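Local coordinates for protein glucosamine-6-phosphate deaminase (Thermotoga maritima, PDB 1J5X) that is a SIS-domain protein whose single chain holds two parallel beta sheets flanked by helices, at residues A[69-74]-A[82-87]; A[103-108]-A[169-174]; A[157-162]-A[231-236]; A[212-217]-A[248-253]; A[322-325]-A[329-332]. All blocks are in the same frame, centred on the assembly; numbering follows the deposited sequence.

Contact 1. Residues A[69-74]-A[82-87]; sequences TISYYF and TKAIPA
Thr-82 OG1 reaches the helix backbone and donates a hydrogen bond to Ser-71 O at 2.9 Å. It comes in from above the carbonyl plane, 55° out of it, with a C=O...OG1 angle of 109°, so the bond lies well away from the in-plane direction. Followed from its root, the threonine side chain begins with CB, which lies 4.1 Å from Ser-71 CB. Its first torsion sets OG1 between the backbone N and the carbonyl carbon of Thr-82 itself, and CG2 beside that N, opposite the carbonyl carbon. CG2 thereby lies next to Ser-71 O, at 3.7 Å, and to Phe-74 CB, at 3.9 Å. Further along the strand Ala-84 CB rests 3.7 Å from Ser-71 OG; that hydroxyl is hydrogen-bonded to Leu-68 O one turn back, and its approach to Ala-84 is a packing contact. The side chains between helix and strand are small, consistent with an axis distance of 7.7 Å; the two run antiparallel, at 175°. The segments belong to the beta-alpha-beta unit of strand 54-59, helix 62-78 and strand 81-86 in the SIS domain. Strand 81-86 pairs with 54-59 at the margin of the five-stranded parallel sheet; Phe-57 of 54-59 meets Phe-74 edge-to-face, and helix 162-179 packs against Thr-69, Ile-70 and Tyr-73.

Contact 2. Residues A[103-108]-A[169-174]; sequences LAFLFS and LSLMFL
Leu-171 is the residue through which helix 169-174 reaches strand 103-107, and every interaction across the contact is apolar. The closer of its two methyl contacts is with Phe-107: CD1 lies 3.5 Å from Phe-107 CE2 and 3.6 Å from Phe-107 CZ, arriving at the ring edge, near the ring plane. These two side chains come from opposite directions, end against rim. The looser contact uses the other branch: CD2 is 4.3 Å from Phe-105 CE2 and approaches that ring obliquely. With CG beside the backbone N of Leu-171 and CD1 extended (chi2 -179°), CD1 meets Phe-107 while CD2 faces Phe-105, the two phenylalanines lying on the same side of the strand. Side chains from both segments span the gap, the CA atoms of Phe-105 and Leu-171 standing 10.3 Å apart. Ser-170 OG bonds to Met-166 O of its own helix. All three touching residues are buried. Phe-105 also stacks on Phe-57 of strand 54-59 and touches Ile-131 of strand 128-134, while Leu-171 packs on Ile-70; helix 162-179 therefore lies beside helix 62-78 against the central strand of the five-stranded parallel SIS-domain sheet.

Contact 3. Residues A[157-162]-A[231-236]; sequences AIVMTK and ALKCIE
Two successive bends in Lys-233, chi2 -65° and chi3 77°, curl its chain towards Met-160, while Val-159 holds CG1 opposite the backbone N and so presents it to Lys-233 and Glu-236. The contact joins the loop that leads into helix 162-179 of the SIS domain to helix 222-238, which follows strand 214-218 of the second parallel sheet. Lys-233 NZ donates to Met-160 O at 2.8 Å, with a C=O...NZ angle of 131° and the donor tilted somewhat from the carbonyl plane. Its aliphatic part is used as well, CE lying 3.8 Å from Val-159 CG1 as the two side chains slide past each other in opposite directions. Val-159 also runs alongside Glu-236, where CG2 packs on CB and CG1 comes within 3.4 Å of OE1. Lys-233 is buried, and its NZ has several partners: besides Met-160 O and a water it has a salt bridge to Glu-229 and a hydrogen bond to Ser-62 OG, whereas its ion pair with Glu-236 OE1 is long, at 3.9 Å. Two waters bridge the segments. Water 1 donates to both Ile-158 O and Glu-236 OE2, the former also receiving a hydrogen bond from Arg-109. Water 2 is held by three groups, accepting from Met-160 N at 3.1 Å and from Lys-233 NZ, and donating to Glu-236 OE1 at 2.9 Å.

Contact 4. Residues A[212-217]-A[248-253]; sequences HDHFVF and LEYRHG
Val-216 stands over one face of the Tyr-250 ring, the two side chains approaching from opposite directions. CG1 makes a CH-pi contact, 4.0 Å from the ring centroid and 28° off the ring normal. That offset shifts the methyl towards the CE1 side, and CE1 is its nearest ring atom at 3.6 Å. The other methyl sits further out along the tyrosine: CG2 lies 3.6 Å from Tyr-250 OH, so the two methyls lie along the ring from near CE1 to the phenol oxygen. Both side chains owe this meeting to their first torsions. Val-216 has CG1 opposite its backbone N (chi1 173°), and Tyr-250 swings its ring the same way relative to its own N (chi1 -163°), which projects the phenol from the 3-10 turn 249-251 across to the strand. The nearest CA atoms, those of Val-216 and Tyr-250, remain 9.2 Å apart, and the ring fills much of that span. His-214 is a lesser neighbour: its CE1 is 4.1 Å from Tyr-250 OH, an oblique approach with no hydrogen bond across the pair. Both imidazole nitrogens are engaged elsewhere, ND1 with Thr-262 OG1 and NE2 with Glu-243, which should fix the rotation of the ring beside the phenol. Strand 214-218 is an inner strand of the four-stranded parallel sheet, between 241-245 and 262-267. Tyr-250, from the loop linking those two neighbours, lies against one side of it, while Phe-215 and Phe-217 pack on helices 222-238 and 313-326.

Contact 5. Residues A[322-325]-A[329-332]; sequences KAIS and SPDK
Ala-323 and Pro-330 form the close part of this contact: the alanine methyl CB lies 3.8 Å from Pro-330 CD and 4.0 Å from Pro-330 CB, so it meets two carbons of the pyrrolidine ring. Both residues are buried, and Ser-238 and Met-237 at the end of helix 222-238 lie beside them. Ile-324 makes the looser, solvent side. It is exposed, and its CD1 comes no nearer to Pro-330 CD than 4.4 Å, a marginal touch at the border of the packed patch. The proline is presented by a type I beta turn from Ser-329 to Lys-332, closed by Lys-332 N bonding to Ser-329 O at 3.2 Å. An ST turn overlaps it, with Ser-329 OG accepting from Asp-331 N at 3.2 Å through an N-H...O angle of 140°. The Asp-331 carboxylate of the same turn bonds to Thr-16 and Ser-14 near the amino end of the modelled chain. The chain thus doubles back on the end of helix 313-326 just after leaving it. Only apolar carbons meet across the two segments, which is consistent with a joint held by apolar packing, while hydrogen bonds within the turn and to the N-terminal region probably help to fix the proline.

In the fold
Contacts 1 and 2 share the five-stranded sheet, their centres 9 Å apart, and join directly where Ile-70 and Tyr-73 pack on Leu-171 and Met-172. Contact 3 couples this SIS domain to the second half of the chain; its centre is 19 Å from those of contacts 2 and 4. It touches contact 4 through Ala-231 and Cys-234 against Phe-215 and Phe-217, and contact 5, 11 Å away between centres, through Val-159 and Ile-158 beside the turn 329-332. Contacts 4 and 5 are tied by Lys-322 NZ, in a salt bridge 3.1 Å from Asp-213 OD1. Contacts 1 and 5 are far apart, about 21 Å between nearest atoms.

Contact 1. Residues A[69-74]-A[82-87]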
# COMPACT_ATOMS: atom_id res chain seq x y z
N THR A 69 -4.73 -4.57 0.35
CA THR A 69 -4.20 -4.55 1.71
C THR A 69 -5.30 -4.41 2.76
O THR A 69 -5.33 -5.18 3.73
CB THR A 69 -3.19 -3.41 1.88
OG1 THR A 69 -2.19 -3.53 0.83
CG2 THR A 69 -2.46 -3.56 3.29
N ILE A 70 -6.24 -3.47 2.57
CA ILE A 70 -7.26 -3.33 3.58
C ILE A 70 -8.25 -4.49 3.57
O ILE A 70 -8.77 -4.88 4.63
CB ILE A 70 -7.93 -1.91 3.47
CG1 ILE A 70 -8.90 -1.65 4.66
CG2 ILE A 70 -8.65 -1.77 2.13
CD1 ILE A 70 -8.17 -1.70 6.07
N SER A 71 -8.50 -5.11 2.40
CA SER A 71 -9.44 -6.24 2.32
C SER A 71 -8.95 -7.37 3.27
O SER A 71 -9.75 -8.01 4.01
CB SER A 71 -9.58 -6.78 0.88
OG SER A 71 -8.43 -7.45 0.38
N TYR A 72 -7.65 -7.62 3.28
CA TYR A 72 -7.14 -8.69 4.19
C TYR A 72 -7.45 -8.28 5.63
O TYR A 72 -7.92 -9.09 6.45
CB TYR A 72 -5.62 -8.87 4.14
CG TYR A 72 -5.04 -9.61 2.97
CD1 TYR A 72 -5.07 -10.99 2.92
CD2 TYR A 72 -4.42 -8.93 1.93
CE1 TYR A 72 -4.50 -11.69 1.85
CE2 TYR A 72 -3.86 -9.59 0.89
CZ TYR A 72 -3.90 -10.98 0.84
OH TYR A 72 -3.31 -11.64 -0.21
N TYR A 73 -7.12 -7.04 5.99
CA TYR A 73 -7.32 -6.59 7.36
C TYR A 73 -8.78 -6.61 7.81
O TYR A 73 -9.11 -6.98 8.96
CB TYR A 73 -6.72 -5.21 7.55
CG TYR A 73 -6.47 -4.84 9.00
CD1 TYR A 73 -5.47 -5.48 9.74
CD2 TYR A 73 -7.25 -3.90 9.65
CE1 TYR A 73 -5.26 -5.19 11.09
CE2 TYR A 73 -7.05 -3.59 10.99
CZ TYR A 73 -6.06 -4.23 11.72
OH TYR A 73 -5.90 -4.00 13.07
N PHE A 74 -9.67 -6.15 6.94
CA PHE A 74 -11.11 -6.19 7.28
C PHE A 74 -11.62 -7.60 7.55
O PHE A 74 -12.37 -7.84 8.51
CB PHE A 74 -11.97 -5.60 6.17
CG PHE A 74 -12.34 -4.19 6.43
CD1 PHE A 74 -11.36 -3.21 6.51
CD2 PHE A 74 -13.69 -3.82 6.58
CE1 PHE A 74 -11.70 -1.89 6.72
CE2 PHE A 74 -14.05 -2.49 6.79
CZ PHE A 74 -13.07 -1.53 6.86
N THR A 82 -14.47 -10.66 2.29
CA THR A 82 -14.06 -9.44 1.49
C THR A 82 -13.51 -9.84 0.14
O THR A 82 -13.06 -10.96 -0.04
CB THR A 82 -12.96 -8.60 2.21
OG1 THR A 82 -11.73 -9.35 2.31
CG2 THR A 82 -13.45 -8.19 3.62
N LYS A 83 -13.52 -8.93 -0.84
CA LYS A 83 -12.93 -9.20 -2.14
C LYS A 83 -12.29 -7.85 -2.55
O LYS A 83 -12.83 -6.80 -2.25
CB LYS A 83 -13.96 -9.57 -3.25
CG LYS A 83 -14.71 -10.85 -3.09
CD LYS A 83 -15.51 -11.15 -4.39
CE LYS A 83 -14.60 -11.24 -5.63
NZ LYS A 83 -15.37 -11.49 -6.96
N ALA A 84 -11.09 -7.92 -3.11
CA ALA A 84 -10.41 -6.70 -3.63
C ALA A 84 -10.47 -6.98 -5.15
O ALA A 84 -10.14 -8.12 -5.62
CB ALA A 84 -8.97 -6.67 -3.17
N ILE A 85 -10.90 -5.98 -5.94
CA ILE A 85 -11.06 -6.18 -7.39
C ILE A 85 -10.54 -4.96 -8.15
O ILE A 85 -10.85 -3.81 -7.76
CB ILE A 85 -12.58 -6.29 -7.77
CG1 ILE A 85 -13.28 -7.30 -6.82
CG2 ILE A 85 -12.76 -6.68 -9.29
CD1 ILE A 85 -14.83 -7.28 -6.84
N PRO A 86 -9.75 -5.21 -9.21
CA PRO A 86 -9.26 -4.05 -9.99
C PRO A 86 -10.53 -3.41 -10.57
O PRO A 86 -11.41 -4.13 -11.04
CB PRO A 86 -8.41 -4.69 -11.10
CG PRO A 86 -7.89 -5.98 -10.44
CD PRO A 86 -9.11 -6.47 -9.65
N ALA A 87 -10.63 -2.07 -10.57
CA ALA A 87 -11.89 -1.48 -11.01
C ALA A 87 -12.32 -1.78 -12.42
O ALA A 87 -13.53 -1.79 -12.66
CB ALA A 87 -11.95 0.05 -10.78

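Contact 2. Residues A[103-108]-A[169-174]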
# COMPACT_ATOMS: atom_id res chain seq x y z
N LEU A 103 -21.69 -3.96 0.34
CA LEU A 103 -21.10 -2.63 0.55
C LEU A 103 -19.81 -2.65 -0.27
O LEU A 103 -19.13 -3.68 -0.30
CB LEU A 103 -20.77 -2.43 2.01
CG LEU A 103 -20.14 -1.09 2.37
CD1 LEU A 103 -21.13 0.07 2.10
CD2 LEU A 103 -19.77 -1.07 3.86
N ALA A 104 -19.47 -1.55 -0.96
CA ALA A 104 -18.25 -1.49 -1.76
C ALA A 104 -17.49 -0.22 -1.49
O ALA A 104 -18.05 0.87 -1.52
CB ALA A 104 -18.60 -1.56 -3.25
N PHE A 105 -16.20 -0.35 -1.18
CA PHE A 105 -15.36 0.82 -0.98
C PHE A 105 -14.71 1.02 -2.36
O PHE A 105 -14.06 0.11 -2.90
CB PHE A 105 -14.24 0.61 0.05
CG PHE A 105 -14.71 0.57 1.49
CD1 PHE A 105 -15.42 -0.54 2.00
CD2 PHE A 105 -14.38 1.61 2.35
CE1 PHE A 105 -15.77 -0.58 3.38
CE2 PHE A 105 -14.72 1.56 3.70
CZ PHE A 105 -15.41 0.47 4.20
N LEU A 106 -14.89 2.21 -2.93
CA LEU A 106 -14.31 2.56 -4.26
C LEU A 106 -13.16 3.59 -4.01
O LEU A 106 -13.37 4.58 -3.31
CB LEU A 106 -15.42 3.22 -5.12
CG LEU A 106 -16.51 2.39 -5.81
CD1 LEU A 106 -15.98 1.77 -7.05
CD2 LEU A 106 -17.06 1.33 -4.85
N PHE A 107 -11.97 3.33 -4.53
CA PHE A 107 -10.81 4.19 -4.29
C PHE A 107 -10.34 4.90 -5.55
O PHE A 107 -10.09 4.26 -6.57
CB PHE A 107 -9.61 3.37 -3.81
CG PHE A 107 -9.84 2.62 -2.52
CD1 PHE A 107 -10.59 1.45 -2.51
CD2 PHE A 107 -9.31 3.11 -1.31
CE1 PHE A 107 -10.82 0.76 -1.30
CE2 PHE A 107 -9.52 2.43 -0.06
CZ PHE A 107 -10.29 1.25 -0.06
N SER A 108 -10.20 6.21 -5.46
CA SER A 108 -9.62 6.97 -6.61
C SER A 108 -9.15 8.26 -5.92
O SER A 108 -9.98 9.05 -5.49
CB SER A 108 -10.69 7.32 -7.67
OG SER A 108 -10.07 8.26 -8.60
N LEU A 169 -4.05 3.59 7.12
CA LEU A 169 -4.13 3.79 8.57
C LEU A 169 -5.55 4.09 8.96
O LEU A 169 -6.11 3.52 9.94
CB LEU A 169 -3.26 4.96 8.96
CG LEU A 169 -3.53 5.57 10.34
CD1 LEU A 169 -3.20 4.49 11.41
CD2 LEU A 169 -2.60 6.75 10.54
N SER A 170 -6.20 5.00 8.24
CA SER A 170 -7.56 5.35 8.61
C SER A 170 -8.56 4.19 8.55
O SER A 170 -9.42 4.04 9.45
CB SER A 170 -8.12 6.49 7.69
OG SER A 170 -7.22 7.59 7.68
N LEU A 171 -8.49 3.37 7.50
CA LEU A 171 -9.44 2.30 7.34
C LEU A 171 -9.09 1.16 8.31
O LEU A 171 -10.00 0.53 8.75
CB LEU A 171 -9.49 1.78 5.88
CG LEU A 171 -9.87 2.85 4.85
CD1 LEU A 171 -9.90 2.24 3.43
CD2 LEU A 171 -11.17 3.45 5.23
N MSE A 172 -7.80 0.92 8.60
CA MSE A 172 -7.48 -0.16 9.58
C MSE A 172 -8.08 0.27 10.92
O MSE A 172 -8.75 -0.50 11.64
CB MSE A 172 -5.99 -0.32 9.69
CG MSE A 172 -5.42 -0.92 8.44
SE MSE A 172 -3.48 -1.13 8.59
CE MSE A 172 -3.41 -2.75 9.70
N PHE A 173 -7.82 1.52 11.29
CA PHE A 173 -8.34 2.06 12.57
C PHE A 173 -9.86 1.97 12.62
O PHE A 173 -10.46 1.54 13.63
CB PHE A 173 -7.78 3.50 12.75
CG PHE A 173 -8.20 4.19 14.03
CD1 PHE A 173 -9.45 4.77 14.15
CD2 PHE A 173 -7.32 4.27 15.09
CE1 PHE A 173 -9.83 5.45 15.32
CE2 PHE A 173 -7.71 4.96 16.29
CZ PHE A 173 -8.95 5.53 16.38
N LEU A 174 -10.51 2.37 11.55
CA LEU A 174 -11.97 2.28 11.46
C LEU A 174 -12.50 0.82 11.63
O LEU A 174 -13.53 0.55 12.30
CB LEU A 174 -12.42 2.82 10.09
CG LEU A 174 -13.91 2.84 9.76
CD1 LEU A 174 -14.23 3.71 8.57
CD2 LEU A 174 -14.30 1.49 9.37

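Contact 3. Residues A[157-162]-A[231-236]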
# COMPACT_ATOMS: atom_id res chain seq x y z
N ALA A 157 2.03 14.88 -6.11
CA ALA A 157 2.86 14.17 -7.03
C ALA A 157 2.10 13.12 -7.80
O ALA A 157 1.01 12.69 -7.36
CB ALA A 157 4.01 13.57 -6.28
N ILE A 158 2.68 12.74 -8.95
CA ILE A 158 2.13 11.69 -9.80
C ILE A 158 2.08 10.39 -8.97
O ILE A 158 1.06 9.72 -8.94
CB ILE A 158 3.04 11.38 -11.06
CG1 ILE A 158 3.08 12.58 -11.97
CG2 ILE A 158 2.51 10.16 -11.85
CD1 ILE A 158 1.76 13.35 -11.98
N VAL A 159 3.20 10.04 -8.35
CA VAL A 159 3.24 8.81 -7.56
C VAL A 159 2.61 8.96 -6.19
O VAL A 159 2.86 9.94 -5.46
CB VAL A 159 4.69 8.32 -7.43
CG1 VAL A 159 4.78 7.04 -6.61
CG2 VAL A 159 5.25 8.11 -8.83
N MSE A 160 1.74 8.00 -5.85
CA MSE A 160 1.12 8.02 -4.54
C MSE A 160 2.13 7.59 -3.51
O MSE A 160 2.84 6.60 -3.69
CB MSE A 160 -0.10 7.07 -4.51
CG MSE A 160 -1.32 7.75 -5.04
SE MSE A 160 -2.85 6.48 -5.20
CE MSE A 160 -2.63 5.76 -3.40
N THR A 161 2.18 8.33 -2.39
CA THR A 161 3.12 8.02 -1.34
C THR A 161 2.35 8.03 -0.03
O THR A 161 1.77 6.99 0.38
CB THR A 161 4.36 9.06 -1.30
OG1 THR A 161 3.89 10.42 -1.24
CG2 THR A 161 5.22 8.88 -2.55
N LYS A 162 2.29 9.19 0.60
CA LYS A 162 1.61 9.34 1.89
C LYS A 162 0.12 9.04 1.87
O LYS A 162 -0.43 8.61 2.87
CB LYS A 162 1.80 10.78 2.41
CG LYS A 162 1.07 11.85 1.62
CD LYS A 162 1.47 13.24 2.17
CE LYS A 162 0.46 14.34 1.89
NZ LYS A 162 0.86 15.70 2.42
N ALA A 231 6.62 -2.62 -4.94
CA ALA A 231 7.14 -2.81 -6.30
C ALA A 231 6.67 -1.72 -7.22
O ALA A 231 7.46 -1.19 -8.03
CB ALA A 231 6.72 -4.22 -6.83
N LEU A 232 5.43 -1.29 -7.07
CA LEU A 232 4.92 -0.27 -7.97
C LEU A 232 5.65 1.06 -7.75
O LEU A 232 5.91 1.84 -8.72
CB LEU A 232 3.40 -0.12 -7.77
CG LEU A 232 2.77 1.02 -8.58
CD1 LEU A 232 2.97 0.64 -10.04
CD2 LEU A 232 1.28 1.19 -8.34
N LYS A 233 5.97 1.38 -6.49
CA LYS A 233 6.69 2.64 -6.24
C LYS A 233 8.04 2.62 -6.94
O LYS A 233 8.44 3.64 -7.52
CB LYS A 233 6.93 2.86 -4.74
CG LYS A 233 5.71 2.81 -3.82
CD LYS A 233 4.67 3.90 -4.04
CE LYS A 233 3.75 3.64 -5.31
NZ LYS A 233 2.39 4.31 -5.16
N CYS A 234 8.74 1.50 -6.89
CA CYS A 234 10.05 1.47 -7.54
C CYS A 234 9.96 1.41 -9.02
O CYS A 234 10.89 1.86 -9.72
CB CYS A 234 10.88 0.34 -7.04
SG CYS A 234 11.28 0.62 -5.25
N ILE A 235 8.85 0.88 -9.53
CA ILE A 235 8.69 0.85 -10.98
C ILE A 235 8.43 2.25 -11.44
O ILE A 235 9.14 2.73 -12.33
CB ILE A 235 7.49 -0.09 -11.41
CG1 ILE A 235 7.90 -1.55 -11.23
CG2 ILE A 235 7.08 0.21 -12.86
CD1 ILE A 235 6.69 -2.61 -11.16
N GLU A 236 7.47 2.93 -10.84
CA GLU A 236 7.14 4.25 -11.26
C GLU A 236 8.23 5.29 -10.99
O GLU A 236 8.54 6.12 -11.86
CB GLU A 236 5.89 4.76 -10.58
CG GLU A 236 4.59 4.01 -10.91
CD GLU A 236 3.41 4.53 -10.06
OE1 GLU A 236 3.60 4.74 -8.84
OE2 GLU A 236 2.29 4.70 -10.58
O HOH W 1 0.38 7.05 -10.58
O HOH W 2 1.16 5.49 -7.53

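Contact 4. Residues A[212-217]-A[248-253]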
# COMPACT_ATOMS: atom_id res chain seq x y z
N HIS A 212 22.37 -2.64 -8.20
CA HIS A 212 21.16 -3.50 -8.07
C HIS A 212 20.10 -2.99 -9.03
O HIS A 212 19.71 -1.84 -8.95
CB HIS A 212 20.61 -3.42 -6.64
CG HIS A 212 21.47 -4.10 -5.63
ND1 HIS A 212 22.52 -3.47 -4.99
CD2 HIS A 212 21.45 -5.36 -5.15
CE1 HIS A 212 23.09 -4.31 -4.16
NE2 HIS A 212 22.47 -5.47 -4.23
N ASP A 213 19.66 -3.86 -9.93
CA ASP A 213 18.65 -3.46 -10.89
C ASP A 213 17.46 -4.41 -10.96
O ASP A 213 16.73 -4.40 -11.95
CB ASP A 213 19.25 -3.34 -12.29
CG ASP A 213 20.08 -2.11 -12.45
OD1 ASP A 213 19.53 -0.98 -12.43
OD2 ASP A 213 21.31 -2.27 -12.59
N HIS A 214 17.29 -5.22 -9.93
CA HIS A 214 16.17 -6.19 -9.86
C HIS A 214 15.71 -6.14 -8.40
O HIS A 214 16.44 -6.63 -7.51
CB HIS A 214 16.66 -7.58 -10.13
CG HIS A 214 15.59 -8.61 -10.02
ND1 HIS A 214 15.87 -9.94 -9.80
CD2 HIS A 214 14.25 -8.52 -10.09
CE1 HIS A 214 14.74 -10.62 -9.74
NE2 HIS A 214 13.74 -9.79 -9.91
N PHE A 215 14.53 -5.55 -8.18
CA PHE A 215 13.98 -5.45 -6.81
C PHE A 215 12.85 -6.48 -6.61
O PHE A 215 11.94 -6.57 -7.45
CB PHE A 215 13.41 -4.07 -6.57
CG PHE A 215 14.41 -2.94 -6.66
CD1 PHE A 215 15.78 -3.19 -6.66
CD2 PHE A 215 13.97 -1.65 -6.71
CE1 PHE A 215 16.69 -2.11 -6.72
CE2 PHE A 215 14.85 -0.55 -6.76
CZ PHE A 215 16.21 -0.80 -6.78
N VAL A 216 12.87 -7.16 -5.46
CA VAL A 216 11.87 -8.19 -5.13
C VAL A 216 11.32 -7.80 -3.76
O VAL A 216 12.12 -7.50 -2.85
CB VAL A 216 12.56 -9.55 -5.07
CG1 VAL A 216 11.61 -10.65 -4.58
CG2 VAL A 216 13.14 -9.92 -6.48
N PHE A 217 9.99 -7.75 -3.62
CA PHE A 217 9.32 -7.39 -2.36
C PHE A 217 8.53 -8.60 -1.87
O PHE A 217 7.63 -9.09 -2.56
CB PHE A 217 8.48 -6.16 -2.63
CG PHE A 217 9.33 -4.98 -3.03
CD1 PHE A 217 9.94 -4.23 -2.04
CD2 PHE A 217 9.56 -4.65 -4.39
CE1 PHE A 217 10.77 -3.13 -2.34
CE2 PHE A 217 10.40 -3.55 -4.73
CZ PHE A 217 11.00 -2.79 -3.70
N LEU A 248 7.12 -17.11 1.10
CA LEU A 248 7.64 -18.44 0.79
C LEU A 248 7.38 -18.83 -0.66
O LEU A 248 7.96 -19.82 -1.14
CB LEU A 248 7.01 -19.48 1.74
CG LEU A 248 7.31 -19.15 3.20
CD1 LEU A 248 6.68 -20.15 4.08
CD2 LEU A 248 8.84 -19.05 3.40
N GLU A 249 6.54 -18.05 -1.38
CA GLU A 249 6.24 -18.41 -2.79
C GLU A 249 7.46 -18.20 -3.62
O GLU A 249 7.58 -18.80 -4.70
CB GLU A 249 5.15 -17.51 -3.38
CG GLU A 249 3.77 -17.91 -2.84
CD GLU A 249 3.32 -19.28 -3.40
OE1 GLU A 249 2.98 -19.39 -4.61
OE2 GLU A 249 3.33 -20.25 -2.65
N TYR A 250 8.35 -17.33 -3.14
CA TYR A 250 9.52 -16.97 -3.91
C TYR A 250 10.41 -18.17 -4.28
O TYR A 250 11.08 -18.14 -5.31
CB TYR A 250 10.33 -15.86 -3.18
CG TYR A 250 11.31 -15.18 -4.13
CD1 TYR A 250 10.85 -14.45 -5.24
CD2 TYR A 250 12.70 -15.30 -3.94
CE1 TYR A 250 11.72 -13.86 -6.11
CE2 TYR A 250 13.60 -14.71 -4.82
CZ TYR A 250 13.11 -13.99 -5.91
OH TYR A 250 13.94 -13.39 -6.81
N ARG A 251 10.38 -19.25 -3.50
CA ARG A 251 11.20 -20.39 -3.84
C ARG A 251 10.63 -21.19 -4.99
O ARG A 251 11.37 -21.96 -5.63
CB ARG A 251 11.29 -21.39 -2.69
CG ARG A 251 12.15 -20.89 -1.48
CD ARG A 251 12.41 -22.11 -0.58
NE ARG A 251 13.31 -21.76 0.53
CZ ARG A 251 12.90 -21.40 1.75
NH1 ARG A 251 11.59 -21.33 2.05
NH2 ARG A 251 13.81 -21.10 2.68
N HIS A 252 9.31 -21.03 -5.23
CA HIS A 252 8.66 -21.89 -6.18
C HIS A 252 8.72 -21.41 -7.58
O HIS A 252 7.70 -21.26 -8.27
CB HIS A 252 7.20 -22.16 -5.73
CG HIS A 252 7.10 -22.69 -4.35
ND1 HIS A 252 6.92 -24.03 -4.07
CD2 HIS A 252 7.15 -22.06 -3.15
CE1 HIS A 252 6.86 -24.20 -2.77
NE2 HIS A 252 7.00 -23.02 -2.18
N GLY A 253 9.93 -21.09 -8.00
CA GLY A 253 10.13 -20.63 -9.35
C GLY A 253 10.75 -19.29 -9.55
O GLY A 253 11.79 -19.18 -10.25

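Contact 5. Residues A[322-325]-A[329-332]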
# COMPACT_ATOMS: atom_id res chain seq x y z
N LYS A 322 16.88 5.35 -5.59
CA LYS A 322 17.33 4.67 -6.80
C LYS A 322 17.16 5.57 -8.01
O LYS A 322 17.98 5.49 -8.95
CB LYS A 322 16.56 3.36 -7.07
CG LYS A 322 16.92 2.67 -8.41
CD LYS A 322 18.30 2.00 -8.41
CE LYS A 322 18.62 1.45 -9.81
NZ LYS A 322 19.89 0.68 -9.89
N ALA A 323 16.13 6.40 -8.01
CA ALA A 323 15.94 7.28 -9.15
C ALA A 323 17.11 8.28 -9.21
O ALA A 323 17.66 8.56 -10.29
CB ALA A 323 14.67 8.01 -9.03
N ILE A 324 17.48 8.81 -8.05
CA ILE A 324 18.57 9.80 -7.97
C ILE A 324 19.81 9.15 -8.51
O ILE A 324 20.55 9.75 -9.29
CB ILE A 324 18.80 10.27 -6.49
CG1 ILE A 324 17.56 11.01 -6.00
CG2 ILE A 324 20.04 11.22 -6.40
CD1 ILE A 324 17.00 12.00 -6.97
N SER A 325 20.01 7.91 -8.08
CA SER A 325 21.12 7.07 -8.48
C SER A 325 21.25 6.93 -10.00
O SER A 325 22.36 6.94 -10.56
CB SER A 325 20.91 5.70 -7.86
OG SER A 325 21.98 4.83 -8.11
N SER A 329 14.32 11.81 -12.62
CA SER A 329 13.45 12.46 -11.65
C SER A 329 12.30 11.57 -11.24
O SER A 329 11.51 11.18 -12.08
CB SER A 329 12.80 13.69 -12.22
OG SER A 329 11.94 14.28 -11.28
N PRO A 330 12.16 11.28 -9.94
CA PRO A 330 11.01 10.43 -9.58
C PRO A 330 9.70 11.19 -9.71
O PRO A 330 8.64 10.58 -9.66
CB PRO A 330 11.30 10.02 -8.13
CG PRO A 330 12.15 11.13 -7.60
CD PRO A 330 13.08 11.44 -8.80
N ASP A 331 9.74 12.51 -9.86
CA ASP A 331 8.48 13.26 -10.03
C ASP A 331 7.97 13.26 -11.51
O ASP A 331 6.89 13.72 -11.77
CB ASP A 331 8.63 14.73 -9.63
CG ASP A 331 9.01 14.92 -8.17
OD1 ASP A 331 8.09 15.12 -7.34
OD2 ASP A 331 10.24 14.89 -7.89
N LYS A 332 8.75 12.72 -12.44
CA LYS A 332 8.35 12.71 -13.86
C LYS A 332 8.44 11.32 -14.45
O LYS A 332 9.23 11.06 -15.37
CB LYS A 332 9.30 13.59 -14.68
CG LYS A 332 9.53 14.96 -14.10
CD LYS A 332 8.25 15.78 -14.16
CE LYS A 332 8.54 17.28 -14.09
NZ LYS A 332 7.26 18.05 -14.34